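Side-chain contacts in mandelate racemase / muconate lactonizing enzyme (Burkholderia pseudomallei, PDB 2POD), which is of undetermined function but belongs to the enolase superfamily, binds a sodium ion in its barrel domain and may act as a lyase: residues B[295-300]-B[327-332]; B[61-66]-B[301-306]; B[104-109]-B[372-377]. All blocks are in the same frame, centred on the assembly; numbering follows the deposited sequence.

Contact 1: residues B[295-300]-B[327-332]; sequences DISWCG and PVVLTA
Ser297, in the loop that follows strand 289-294, lies 6.8 Å CA to CA from Val329 near the start of helix 327-339, the nearest backbone pair of the two segments. No hydrogen bond crosses the gap; the contact is apolar, made by the side chains of Ile296, Ser297, Val329 and Ala332. Val329 projects between the two loop residues and gives one methyl to each. With CG1 trans to its own N (chi1 159°), it turns that branch to Ile296 and CG2 to Ser297. The Ile296 and Val329 side chains run antiparallel alongside each other, with Ile296 CD1 3.8 Å from Val329 CG1. The same terminal methyl rests 3.6 Å from Val329 O and 4.1 Å from Ala332 CB, so it spans two residues, three apart, that face the loop; the carbonyl it touches accepts a hydrogen bond from Ser333 OG. On the other branch, Val329 CG2 sits 3.6 Å from Ser297 CB and slightly farther from its OG.

In the C-terminal barrel domain of the enolase superfamily, this joins the loop after strand 289-294 to helix 327-339, which follows the next barrel strand, 319-321. The loop is shaped by an Asx turn: Asp295 OD1 takes the backbone N of Ser297 at 2.8 Å, nearly along the C-O axis. Ser297 OG donates to that same oxygen at 2.6 Å from its syn side, 22° out of the carboxylate plane. The OG bond holds the serine's rotation, with OG between its N and carbonyl carbon; its CB faces Val329. Asp295 OD2 binds His322 ND1 and also lies above one face of the Trp298 ring, toward its rim. At the helix start, the backbone N atoms of Val328 and Val329 meet the two carboxylate oxygens of Glu35.

Contact 2: residues B[61-66]-B[301-306]; sequences LQIDRH and GLSEAR
Asp64 and Arg306 meet through a bidentate salt bridge with unequal arms between helices 63-69 and 301-314. Arg306 NH1 reaches Asp64 OD1 at 2.8 Å with an N-H...O angle of 157°. It arrives on the syn side of that oxygen, 28° out of the carboxylate plane, while OD1 stays near the plane of the guanidinium. The second arm, from Arg306 NH2 to Asp64 OD2, is straight but weak at 3.4 Å. The carboxylate and guanidinium planes are only 14° apart, so the two charged groups lie almost edge to edge. Arg306 bends at chi2 and chi3 to get there; Ser303 CB also lies at the guanidinium edge, in its plane. OD1 also forms a salt bridge with Lys307, and two positive partners on this oxygen would probably favour the charged carboxylate.

The joint connects the N-terminal capping domain of the enolase superfamily to the barrel domain: helix 63-69 belongs to the first, helix 301-314 to the second. Its close-packed side is formed by Ile63 and Ser303, where Ile63 CG2 comes 3.2 Å from Ser303 OG, tight for a methyl and a hydroxyl. With CG2 trans to the backbone N, Ile63 turns this methyl toward helix 301-314. The serine oxygen finds its polar partner elsewhere, in a hydrogen bond with Asp90 OD1, and Trp94 of helix 81-101 packs on both Ile63 and Ser303.

The looser side is at the weak NH2-OD2 arm, where Arg306 is partly exposed, and a wide 4.1 Å separates Asp64 OD1 from Ser303 OG. Toward the third subunit, Leu109 of that chain packs against both Asp64 and Arg306, so a neighbouring copy borders the salt bridge.

Contact 3: residues B[104-109]-B[372-377]; sequences PIYQLL and ITVPDG
Tyr106, on the short helix 105-108, packs against Val374 just after strand 371-373, joining the N-terminal domain to the last part of the barrel domain. Its CB points toward the 372-377 segment. A chi1 of 70° sets CG between the backbone N and the carbonyl carbon, and from there the ring extends past the valine. CD2 is the first ring atom to meet it, 4.0 Å from Val374 CG2. Next along the same side, CE2 makes the closest approach, 3.7 Å from Val374 CG2. The methyl meets the ring obliquely, and the ring continues past it to CZ and the hydroxyl OH. Pro104 flanks the tyrosine within its own segment, CG lying 3.5 Å above one face and toward the rim.

A second touch closes the far end of the contact: Pro104 CB lies 3.6 Å from Gly377 O. Thr334 and His335 of helix 327-339 also pack on the Val374 side chain, and the backbone N of Tyr106 is hydrogen-bonded to His335 ND1. Between the two segments themselves no hydrogen bond or ion pair forms, which implies that van der Waals packing alone joins them directly, while the His335 bond helps to place the tyrosine's backbone.

Overall arrangement
Contact 1 lies within the barrel domain; contacts 2 and 3 join it to the N-terminal one. Contacts 1 and 2 have centres about 13 Å apart; their segments 295-300 and 301-306 are consecutive, with Cys299 SG 3.8 Å from Ala305 CB. Contact 3, about 14 Å from contact 1 centre to centre, meets it where Thr331 CG2 packs 3.8 Å from Pro375 CG. Contacts 2 and 3, centres about 16 Å apart, touch through Arg306 CG and Leu109 CD2 at 3.6 Å, and both reach the third subunit. Contact 1 is the deepest; its Val329 side chain lies about 11 Å from a sodium ion bound by Glu220, Glu246 and Glu272, and its Trp298 packs on Glu272.

Contact 1: residues B[295-300]-B[327-332]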
ATOM      1  N   ASP B 295       4.026 -13.926  27.566  1.00 48.12           N
ATOM      2  CA  ASP B 295       4.587 -14.533  28.765  1.00 44.32           C
ATOM      3  C   ASP B 295       5.465 -13.520  29.481  1.00 41.51           C
ATOM      4  O   ASP B 295       6.472 -13.101  28.927  1.00 47.29           O
ATOM      5  CB  ASP B 295       5.398 -15.784  28.402  1.00 43.48           C
ATOM      6  CG  ASP B 295       5.846 -16.574  29.622  1.00 41.85           C
ATOM      7  OD1 ASP B 295       6.645 -16.046  30.424  1.00 37.21           O
ATOM      8  OD2 ASP B 295       5.410 -17.736  29.774  1.00 48.98           O
ATOM      9  N   ILE B 296       5.120 -13.169  30.720  1.00 39.50           N
ATOM     10  CA  ILE B 296       5.878 -12.148  31.460  1.00 39.80           C
ATOM     11  C   ILE B 296       7.330 -12.501  31.805  1.00 40.06           C
ATOM     12  O   ILE B 296       8.147 -11.613  32.023  1.00 46.69           O
ATOM     13  CB  ILE B 296       5.103 -11.509  32.671  1.00 40.77           C
ATOM     14  CG1 ILE B 296       5.416 -12.190  34.007  1.00 41.62           C
ATOM     15  CG2 ILE B 296       3.613 -11.303  32.371  1.00 34.79           C
ATOM     16  CD1 ILE B 296       4.666 -13.453  34.277  1.00 52.00           C
ATOM     17  N   SER B 297       7.660 -13.788  31.815  1.00 40.35           N
ATOM     18  CA  SER B 297       9.041 -14.205  32.009  1.00 42.66           C
ATOM     19  C   SER B 297       9.864 -14.300  30.721  1.00 43.67           C
ATOM     20  O   SER B 297      11.078 -14.510  30.782  1.00 42.87           O
ATOM     21  CB  SER B 297       9.099 -15.528  32.754  1.00 45.76           C
ATOM     22  OG  SER B 297       8.667 -16.591  31.923  1.00 51.48           O
ATOM     23  N   TRP B 298       9.212 -14.160  29.568  1.00 42.51           N
ATOM     24  CA  TRP B 298       9.906 -14.245  28.280  1.00 41.52           C
ATOM     25  C   TRP B 298       9.882 -12.936  27.506  1.00 42.97           C
ATOM     26  O   TRP B 298      10.631 -12.790  26.544  1.00 39.90           O
ATOM     27  CB  TRP B 298       9.349 -15.380  27.391  1.00 41.95           C
ATOM     28  CG  TRP B 298       9.407 -16.760  27.994  1.00 37.34           C
ATOM     29  CD1 TRP B 298      10.231 -17.189  28.999  1.00 37.73           C
ATOM     30  CD2 TRP B 298       8.608 -17.891  27.625  1.00 38.81           C
ATOM     31  NE1 TRP B 298       9.985 -18.510  29.283  1.00 34.17           N
ATOM     32  CE2 TRP B 298       8.997 -18.967  28.453  1.00 32.55           C
ATOM     33  CE3 TRP B 298       7.599 -18.101  26.675  1.00 40.00           C
ATOM     34  CZ2 TRP B 298       8.413 -20.232  28.365  1.00 39.79           C
ATOM     35  CZ3 TRP B 298       7.014 -19.365  26.589  1.00 45.59           C
ATOM     36  CH2 TRP B 298       7.424 -20.412  27.430  1.00 44.47           C
ATOM     37  N   CYS B 299       9.025 -11.995  27.920  1.00 39.17           N
ATOM     38  CA  CYS B 299       8.695 -10.830  27.094  1.00 39.56           C
ATOM     39  C   CYS B 299       9.324  -9.510  27.536  1.00 41.23           C
ATOM     40  O   CYS B 299       9.197  -8.509  26.843  1.00 45.30           O
ATOM     41  CB  CYS B 299       7.183 -10.663  26.963  1.00 41.95           C
ATOM     42  SG  CYS B 299       6.381  -9.927  28.415  1.00 42.52           S
ATOM     43  N   GLY B 300       9.997  -9.502  28.683  1.00 44.55           N
ATOM     44  CA  GLY B 300      10.615  -8.281  29.200  1.00 36.74           C
ATOM     45  C   GLY B 300      10.074  -7.862  30.554  1.00 42.40           C
ATOM     46  O   GLY B 300      10.313  -6.743  31.005  1.00 47.95           O
ATOM     47  N   PRO B 327       5.276 -21.379  39.512  1.00 49.22           N
ATOM     48  CA  PRO B 327       4.237 -20.751  40.337  1.00 44.20           C
ATOM     49  C   PRO B 327       4.309 -19.226  40.431  1.00 43.29           C
ATOM     50  O   PRO B 327       3.268 -18.577  40.574  1.00 43.90           O
ATOM     51  CB  PRO B 327       4.459 -21.379  41.719  1.00 45.39           C
ATOM     52  CG  PRO B 327       5.877 -21.793  41.721  1.00 42.42           C
ATOM     53  CD  PRO B 327       6.158 -22.238  40.325  1.00 43.26           C
ATOM     54  N   VAL B 328       5.515 -18.661  40.360  1.00 42.38           N
ATOM     55  CA  VAL B 328       5.691 -17.215  40.507  1.00 43.36           C
ATOM     56  C   VAL B 328       5.185 -16.490  39.266  1.00 44.86           C
ATOM     57  O   VAL B 328       4.531 -15.445  39.376  1.00 44.10           O
ATOM     58  CB  VAL B 328       7.158 -16.835  40.832  1.00 45.28           C
ATOM     59  CG1 VAL B 328       7.419 -15.336  40.657  1.00 38.73           C
ATOM     60  CG2 VAL B 328       7.513 -17.274  42.225  1.00 32.18           C
ATOM     61  N   VAL B 329       5.461 -17.077  38.100  1.00 46.40           N
ATOM     62  CA  VAL B 329       4.925 -16.593  36.821  1.00 48.57           C
ATOM     63  C   VAL B 329       3.395 -16.620  36.786  1.00 49.61           C
ATOM     64  O   VAL B 329       2.778 -15.639  36.378  1.00 53.36           O
ATOM     65  CB  VAL B 329       5.586 -17.313  35.603  1.00 45.93           C
ATOM     66  CG1 VAL B 329       4.738 -17.222  34.341  1.00 44.06           C
ATOM     67  CG2 VAL B 329       6.947 -16.721  35.344  1.00 38.37           C
ATOM     68  N   LEU B 330       2.795 -17.712  37.264  1.00 47.79           N
ATOM     69  CA  LEU B 330       1.329 -17.846  37.336  1.00 48.88           C
ATOM     70  C   LEU B 330       0.694 -16.773  38.221  1.00 46.24           C
ATOM     71  O   LEU B 330      -0.416 -16.320  37.964  1.00 46.99           O
ATOM     72  CB  LEU B 330       0.941 -19.243  37.853  1.00 46.02           C
ATOM     73  CG  LEU B 330      -0.447 -19.876  37.629  1.00 53.44           C
ATOM     74  CD1 LEU B 330      -1.166 -20.177  38.919  1.00 45.55           C
ATOM     75  CD2 LEU B 330      -1.384 -19.167  36.655  1.00 49.68           C
ATOM     76  N   THR B 331       1.416 -16.375  39.259  1.00 46.41           N
ATOM     77  CA  THR B 331       0.923 -15.435  40.252  1.00 45.06           C
ATOM     78  C   THR B 331       1.017 -14.017  39.715  1.00 41.86           C
ATOM     79  O   THR B 331       0.050 -13.255  39.799  1.00 45.45           O
ATOM     80  CB  THR B 331       1.736 -15.566  41.548  1.00 44.84           C
ATOM     81  OG1 THR B 331       1.734 -16.936  41.952  1.00 55.95           O
ATOM     82  CG2 THR B 331       1.162 -14.714  42.651  1.00 42.74           C
ATOM     83  N   ALA B 332       2.184 -13.688  39.161  1.00 40.48           N
ATOM     84  CA  ALA B 332       2.452 -12.400  38.523  1.00 41.69           C
ATOM     85  C   ALA B 332       1.562 -12.129  37.306  1.00 41.09           C
ATOM     86  O   ALA B 332       1.127 -10.996  37.097  1.00 44.19           O
ATOM     87  CB  ALA B 332       3.930 -12.296  38.145  1.00 40.10           C
TER

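Contact 2: residues B[61-66]-B[301-306]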
ATOM      1  N   LEU B  61      13.284   0.642  43.086  1.00 48.79           N
ATOM      2  CA  LEU B  61      11.996   1.244  42.755  1.00 47.63           C
ATOM      3  C   LEU B  61      12.043   1.931  41.388  1.00 44.40           C
ATOM      4  O   LEU B  61      11.010   2.275  40.820  1.00 45.60           O
ATOM      5  CB  LEU B  61      11.569   2.228  43.846  1.00 46.29           C
ATOM      6  CG  LEU B  61      10.625   1.764  44.964  1.00 40.88           C
ATOM      7  CD1 LEU B  61      11.176   0.589  45.758  1.00 42.65           C
ATOM      8  CD2 LEU B  61      10.331   2.934  45.897  1.00 38.31           C
ATOM      9  N   GLN B  62      13.246   2.111  40.857  1.00 42.08           N
ATOM     10  CA  GLN B  62      13.421   2.678  39.532  1.00 43.36           C
ATOM     11  C   GLN B  62      13.232   1.641  38.418  1.00 41.66           C
ATOM     12  O   GLN B  62      14.135   1.375  37.632  1.00 45.06           O
ATOM     13  CB  GLN B  62      14.762   3.401  39.440  1.00 44.03           C
ATOM     14  CG  GLN B  62      14.854   4.570  40.406  1.00 45.10           C
ATOM     15  CD  GLN B  62      16.216   5.222  40.444  1.00 43.71           C
ATOM     16  OE1 GLN B  62      17.107   4.880  39.670  1.00 48.04           O
ATOM     17  NE2 GLN B  62      16.381   6.178  41.352  1.00 47.77           N
ATOM     18  N   ILE B  63      12.021   1.094  38.348  1.00 43.41           N
ATOM     19  CA  ILE B  63      11.731  -0.130  37.612  1.00 43.26           C
ATOM     20  C   ILE B  63      11.799   0.097  36.095  1.00 45.56           C
ATOM     21  O   ILE B  63      12.469  -0.657  35.381  1.00 47.55           O
ATOM     22  CB  ILE B  63      10.359  -0.724  38.036  1.00 40.95           C
ATOM     23  CG1 ILE B  63      10.401  -1.161  39.506  1.00 41.50           C
ATOM     24  CG2 ILE B  63       9.985  -1.898  37.158  1.00 35.30           C
ATOM     25  CD1 ILE B  63       9.113  -1.799  40.028  1.00 36.26           C
ATOM     26  N   ASP B  64      11.131   1.151  35.623  1.00 42.49           N
ATOM     27  CA  ASP B  64      11.253   1.610  34.239  1.00 42.30           C
ATOM     28  C   ASP B  64      12.683   1.944  33.815  1.00 41.03           C
ATOM     29  O   ASP B  64      13.085   1.625  32.689  1.00 39.71           O
ATOM     30  CB  ASP B  64      10.336   2.814  33.978  1.00 44.10           C
ATOM     31  CG  ASP B  64       8.886   2.414  33.716  1.00 42.33           C
ATOM     32  OD1 ASP B  64       8.614   1.246  33.344  1.00 49.37           O
ATOM     33  OD2 ASP B  64       8.008   3.280  33.880  1.00 40.75           O
ATOM     34  N   ARG B  65      13.443   2.574  34.713  1.00 41.34           N
ATOM     35  CA  ARG B  65      14.830   2.955  34.425  1.00 41.12           C
ATOM     36  C   ARG B  65      15.717   1.728  34.235  1.00 42.64           C
ATOM     37  O   ARG B  65      16.540   1.693  33.317  1.00 42.52           O
ATOM     38  CB  ARG B  65      15.400   3.865  35.516  1.00 41.45           C
ATOM     39  CG  ARG B  65      16.802   4.394  35.229  1.00 37.65           C
ATOM     40  CD  ARG B  65      17.278   5.343  36.319  1.00 51.35           C
ATOM     41  NE  ARG B  65      18.414   4.802  37.066  1.00 61.99           N
ATOM     42  CZ  ARG B  65      19.690   5.021  36.759  1.00 59.68           C
ATOM     43  NH1 ARG B  65      20.018   5.772  35.718  1.00 68.32           N
ATOM     44  NH2 ARG B  65      20.647   4.480  37.494  1.00 61.44           N
ATOM     45  N   HIS B  66      15.529   0.721  35.085  1.00 42.00           N
ATOM     46  CA  HIS B  66      16.385  -0.469  35.062  1.00 46.29           C
ATOM     47  C   HIS B  66      16.106  -1.381  33.889  1.00 44.91           C
ATOM     48  O   HIS B  66      17.044  -1.879  33.277  1.00 46.11           O
ATOM     49  CB  HIS B  66      16.330  -1.242  36.382  1.00 45.84           C
ATOM     50  CG  HIS B  66      16.850  -0.462  37.542  1.00 45.42           C
ATOM     51  ND1 HIS B  66      17.960   0.350  37.444  1.00 43.76           N
ATOM     52  CD2 HIS B  66      16.404  -0.343  38.813  1.00 36.05           C
ATOM     53  CE1 HIS B  66      18.172   0.938  38.607  1.00 44.76           C
ATOM     54  NE2 HIS B  66      17.244   0.534  39.454  1.00 42.69           N
ATOM     55  N   GLY B 301       9.351  -8.762  31.211  1.00 42.64           N
ATOM     56  CA  GLY B 301       8.962  -8.549  32.598  1.00 45.67           C
ATOM     57  C   GLY B 301       7.571  -7.973  32.663  1.00 49.18           C
ATOM     58  O   GLY B 301       6.912  -7.822  31.631  1.00 52.16           O
ATOM     59  N   LEU B 302       7.120  -7.647  33.872  1.00 48.02           N
ATOM     60  CA  LEU B 302       5.845  -6.953  34.045  1.00 47.27           C
ATOM     61  C   LEU B 302       5.895  -5.557  33.430  1.00 44.05           C
ATOM     62  O   LEU B 302       4.905  -5.103  32.876  1.00 47.97           O
ATOM     63  CB  LEU B 302       5.437  -6.884  35.520  1.00 43.23           C
ATOM     64  CG  LEU B 302       4.790  -8.136  36.119  1.00 51.56           C
ATOM     65  CD1 LEU B 302       4.911  -8.148  37.644  1.00 53.05           C
ATOM     66  CD2 LEU B 302       3.334  -8.273  35.693  1.00 44.72           C
ATOM     67  N   SER B 303       7.060  -4.913  33.522  1.00 40.76           N
ATOM     68  CA  SER B 303       7.366  -3.660  32.834  1.00 41.31           C
ATOM     69  C   SER B 303       6.948  -3.577  31.371  1.00 40.81           C
ATOM     70  O   SER B 303       6.260  -2.644  30.991  1.00 39.46           O
ATOM     71  CB  SER B 303       8.852  -3.348  32.939  1.00 43.75           C
ATOM     72  OG  SER B 303       9.137  -2.745  34.176  1.00 52.24           O
ATOM     73  N   GLU B 304       7.369  -4.542  30.558  1.00 41.78           N
ATOM     74  CA  GLU B 304       6.962  -4.586  29.155  1.00 42.35           C
ATOM     75  C   GLU B 304       5.524  -5.072  28.993  1.00 42.21           C
ATOM     76  O   GLU B 304       4.755  -4.488  28.238  1.00 47.64           O
ATOM     77  CB  GLU B 304       7.929  -5.437  28.318  1.00 39.95           C
ATOM     78  CG  GLU B 304       9.297  -4.798  28.088  1.00 40.98           C
ATOM     79  CD  GLU B 304       9.253  -3.533  27.217  1.00 44.65           C
ATOM     80  OE1 GLU B 304      10.092  -2.631  27.433  1.00 50.15           O
ATOM     81  OE2 GLU B 304       8.394  -3.437  26.316  1.00 46.84           O
ATOM     82  N   ALA B 305       5.163  -6.118  29.728  1.00 42.72           N
ATOM     83  CA  ALA B 305       3.825  -6.708  29.653  1.00 39.03           C
ATOM     84  C   ALA B 305       2.670  -5.801  30.086  1.00 37.40           C
ATOM     85  O   ALA B 305       1.565  -5.942  29.558  1.00 41.89           O
ATOM     86  CB  ALA B 305       3.780  -8.038  30.408  1.00 36.18           C
ATOM     87  N   ARG B 306       2.917  -4.900  31.047  1.00 37.37           N
ATOM     88  CA  ARG B 306       2.033  -3.730  31.330  1.00 40.51           C
ATOM     89  C   ARG B 306       1.600  -3.057  30.035  1.00 39.44           C
ATOM     90  O   ARG B 306       0.423  -2.791  29.816  1.00 41.92           O
ATOM     91  CB  ARG B 306       2.816  -2.628  32.050  1.00 40.03           C
ATOM     92  CG  ARG B 306       2.795  -2.620  33.519  1.00 39.49           C
ATOM     93  CD  ARG B 306       4.132  -2.072  34.002  1.00 29.90           C
ATOM     94  NE  ARG B 306       4.147  -0.621  34.156  1.00 40.07           N
ATOM     95  CZ  ARG B 306       5.251   0.123  34.167  1.00 55.01           C
ATOM     96  NH1 ARG B 306       6.453  -0.440  34.018  1.00 54.92           N
ATOM     97  NH2 ARG B 306       5.157   1.439  34.320  1.00 37.57           N
TER

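Contact 3: residues B[104-109]-B[372-377]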
ATOM      1  N   PRO B 104      -0.458  -4.752  46.704  1.00 42.18           N
ATOM      2  CA  PRO B 104      -0.284  -5.862  45.765  1.00 41.81           C
ATOM      3  C   PRO B 104       0.090  -5.353  44.371  1.00 44.20           C
ATOM      4  O   PRO B 104      -0.124  -4.178  44.068  1.00 47.19           O
ATOM      5  CB  PRO B 104      -1.650  -6.545  45.752  1.00 36.61           C
ATOM      6  CG  PRO B 104      -2.617  -5.542  46.288  1.00 42.39           C
ATOM      7  CD  PRO B 104      -1.870  -4.500  47.047  1.00 44.48           C
ATOM      8  N   ILE B 105       0.665  -6.228  43.550  1.00 45.89           N
ATOM      9  CA  ILE B 105       1.196  -5.839  42.243  1.00 44.48           C
ATOM     10  C   ILE B 105       0.113  -5.270  41.316  1.00 42.81           C
ATOM     11  O   ILE B 105       0.326  -4.222  40.703  1.00 43.60           O
ATOM     12  CB  ILE B 105       2.041  -6.975  41.601  1.00 42.61           C
ATOM     13  CG1 ILE B 105       3.449  -6.959  42.196  1.00 35.23           C
ATOM     14  CG2 ILE B 105       2.124  -6.835  40.073  1.00 46.69           C
ATOM     15  CD1 ILE B 105       4.253  -8.210  41.911  1.00 43.65           C
ATOM     16  N   TYR B 106      -1.059  -5.912  41.293  1.00 40.15           N
ATOM     17  CA  TYR B 106      -2.209  -5.436  40.515  1.00 45.25           C
ATOM     18  C   TYR B 106      -2.605  -3.980  40.756  1.00 50.02           C
ATOM     19  O   TYR B 106      -3.112  -3.317  39.847  1.00 53.40           O
ATOM     20  CB  TYR B 106      -3.426  -6.369  40.634  1.00 42.37           C
ATOM     21  CG  TYR B 106      -4.139  -6.401  41.983  1.00 52.40           C
ATOM     22  CD1 TYR B 106      -4.967  -5.352  42.395  1.00 50.07           C
ATOM     23  CD2 TYR B 106      -4.028  -7.511  42.821  1.00 58.73           C
ATOM     24  CE1 TYR B 106      -5.621  -5.385  43.618  1.00 59.41           C
ATOM     25  CE2 TYR B 106      -4.693  -7.558  44.045  1.00 57.88           C
ATOM     26  CZ  TYR B 106      -5.488  -6.493  44.432  1.00 57.71           C
ATOM     27  OH  TYR B 106      -6.144  -6.528  45.635  1.00 54.92           O
ATOM     28  N   GLN B 107      -2.366  -3.502  41.977  1.00 46.26           N
ATOM     29  CA  GLN B 107      -2.632  -2.123  42.353  1.00 47.00           C
ATOM     30  C   GLN B 107      -1.580  -1.191  41.773  1.00 44.29           C
ATOM     31  O   GLN B 107      -1.916  -0.129  41.250  1.00 43.99           O
ATOM     32  CB  GLN B 107      -2.692  -1.974  43.884  1.00 46.48           C
ATOM     33  CG  GLN B 107      -2.989  -0.561  44.365  1.00 37.62           C
ATOM     34  CD  GLN B 107      -4.268  -0.007  43.786  1.00 44.07           C
ATOM     35  OE1 GLN B 107      -5.348  -0.571  43.982  1.00 47.28           O
ATOM     36  NE2 GLN B 107      -4.158   1.099  43.058  1.00 51.51           N
ATOM     37  N   LEU B 108      -0.316  -1.600  41.874  1.00 41.70           N
ATOM     38  CA  LEU B 108       0.812  -0.815  41.376  1.00 43.97           C
ATOM     39  C   LEU B 108       0.857  -0.731  39.855  1.00 44.61           C
ATOM     40  O   LEU B 108       1.470   0.186  39.299  1.00 47.65           O
ATOM     41  CB  LEU B 108       2.127  -1.399  41.865  1.00 42.05           C
ATOM     42  CG  LEU B 108       2.406  -1.493  43.362  1.00 48.92           C
ATOM     43  CD1 LEU B 108       3.608  -2.389  43.511  1.00 44.52           C
ATOM     44  CD2 LEU B 108       2.689  -0.126  43.957  1.00 41.54           C
ATOM     45  N   LEU B 109       0.227  -1.700  39.197  1.00 40.28           N
ATOM     46  CA  LEU B 109      -0.053  -1.630  37.773  1.00 44.96           C
ATOM     47  C   LEU B 109      -1.157  -0.628  37.412  1.00 43.66           C
ATOM     48  O   LEU B 109      -1.246  -0.204  36.267  1.00 49.43           O
ATOM     49  CB  LEU B 109      -0.413  -3.022  37.224  1.00 45.82           C
ATOM     50  CG  LEU B 109       0.537  -4.210  37.391  1.00 46.92           C
ATOM     51  CD1 LEU B 109      -0.095  -5.480  36.842  1.00 43.12           C
ATOM     52  CD2 LEU B 109       1.896  -3.957  36.758  1.00 47.24           C
ATOM     53  N   ILE B 372      -9.889 -17.620  38.563  1.00 55.49           N
ATOM     54  CA  ILE B 372      -8.618 -17.573  39.289  1.00 51.41           C
ATOM     55  C   ILE B 372      -8.375 -16.155  39.836  1.00 51.20           C
ATOM     56  O   ILE B 372      -8.797 -15.165  39.229  1.00 51.98           O
ATOM     57  CB  ILE B 372      -7.427 -18.116  38.406  1.00 51.75           C
ATOM     58  CG1 ILE B 372      -6.129 -18.266  39.210  1.00 49.72           C
ATOM     59  CG2 ILE B 372      -7.207 -17.271  37.146  1.00 51.68           C
ATOM     60  CD1 ILE B 372      -4.982 -18.920  38.444  1.00 33.56           C
ATOM     61  N   THR B 373      -7.734 -16.068  41.001  1.00 48.74           N
ATOM     62  CA  THR B 373      -7.409 -14.787  41.634  1.00 49.12           C
ATOM     63  C   THR B 373      -6.050 -14.862  42.331  1.00 45.38           C
ATOM     64  O   THR B 373      -5.452 -15.924  42.381  1.00 45.93           O
ATOM     65  CB  THR B 373      -8.519 -14.338  42.619  1.00 53.79           C
ATOM     66  OG1 THR B 373      -8.251 -13.005  43.079  1.00 66.01           O
ATOM     67  CG2 THR B 373      -8.624 -15.290  43.817  1.00 56.80           C
ATOM     68  N   VAL B 374      -5.557 -13.739  42.848  1.00 48.56           N
ATOM     69  CA  VAL B 374      -4.232 -13.695  43.485  1.00 48.83           C
ATOM     70  C   VAL B 374      -4.273 -14.201  44.938  1.00 51.62           C
ATOM     71  O   VAL B 374      -5.328 -14.154  45.575  1.00 53.46           O
ATOM     72  CB  VAL B 374      -3.602 -12.265  43.437  1.00 47.11           C
ATOM     73  CG1 VAL B 374      -3.256 -11.877  42.012  1.00 54.25           C
ATOM     74  CG2 VAL B 374      -4.516 -11.227  44.069  1.00 50.37           C
ATOM     75  N   PRO B 375      -3.124 -14.680  45.467  1.00 54.56           N
ATOM     76  CA  PRO B 375      -2.937 -14.688  46.925  1.00 56.79           C
ATOM     77  C   PRO B 375      -2.913 -13.275  47.512  1.00 57.63           C
ATOM     78  O   PRO B 375      -2.385 -12.355  46.880  1.00 58.20           O
ATOM     79  CB  PRO B 375      -1.564 -15.345  47.102  1.00 56.00           C
ATOM     80  CG  PRO B 375      -0.870 -15.142  45.792  1.00 55.71           C
ATOM     81  CD  PRO B 375      -1.957 -15.248  44.768  1.00 53.00           C
ATOM     82  N   ASP B 376      -3.487 -13.122  48.706  1.00 55.38           N
ATOM     83  CA  ASP B 376      -3.506 -11.845  49.422  1.00 56.08           C
ATOM     84  C   ASP B 376      -2.111 -11.366  49.818  1.00 51.40           C
ATOM     85  O   ASP B 376      -1.227 -12.165  50.133  1.00 53.53           O
ATOM     86  CB  ASP B 376      -4.386 -11.943  50.676  1.00 58.74           C
ATOM     87  CG  ASP B 376      -5.796 -11.421  50.446  1.00 71.98           C
ATOM     88  OD1 ASP B 376      -6.109 -10.320  50.952  1.00 85.53           O
ATOM     89  OD2 ASP B 376      -6.591 -12.109  49.765  1.00 78.21           O
ATOM     90  N   GLY B 377      -1.927 -10.054  49.797  1.00 47.74           N
ATOM     91  CA  GLY B 377      -0.777  -9.430  50.425  1.00 49.55           C
ATOM     92  C   GLY B 377       0.063  -8.634  49.450  1.00 50.63           C
ATOM     93  O   GLY B 377      -0.146  -8.721  48.236  1.00 47.09           O
TER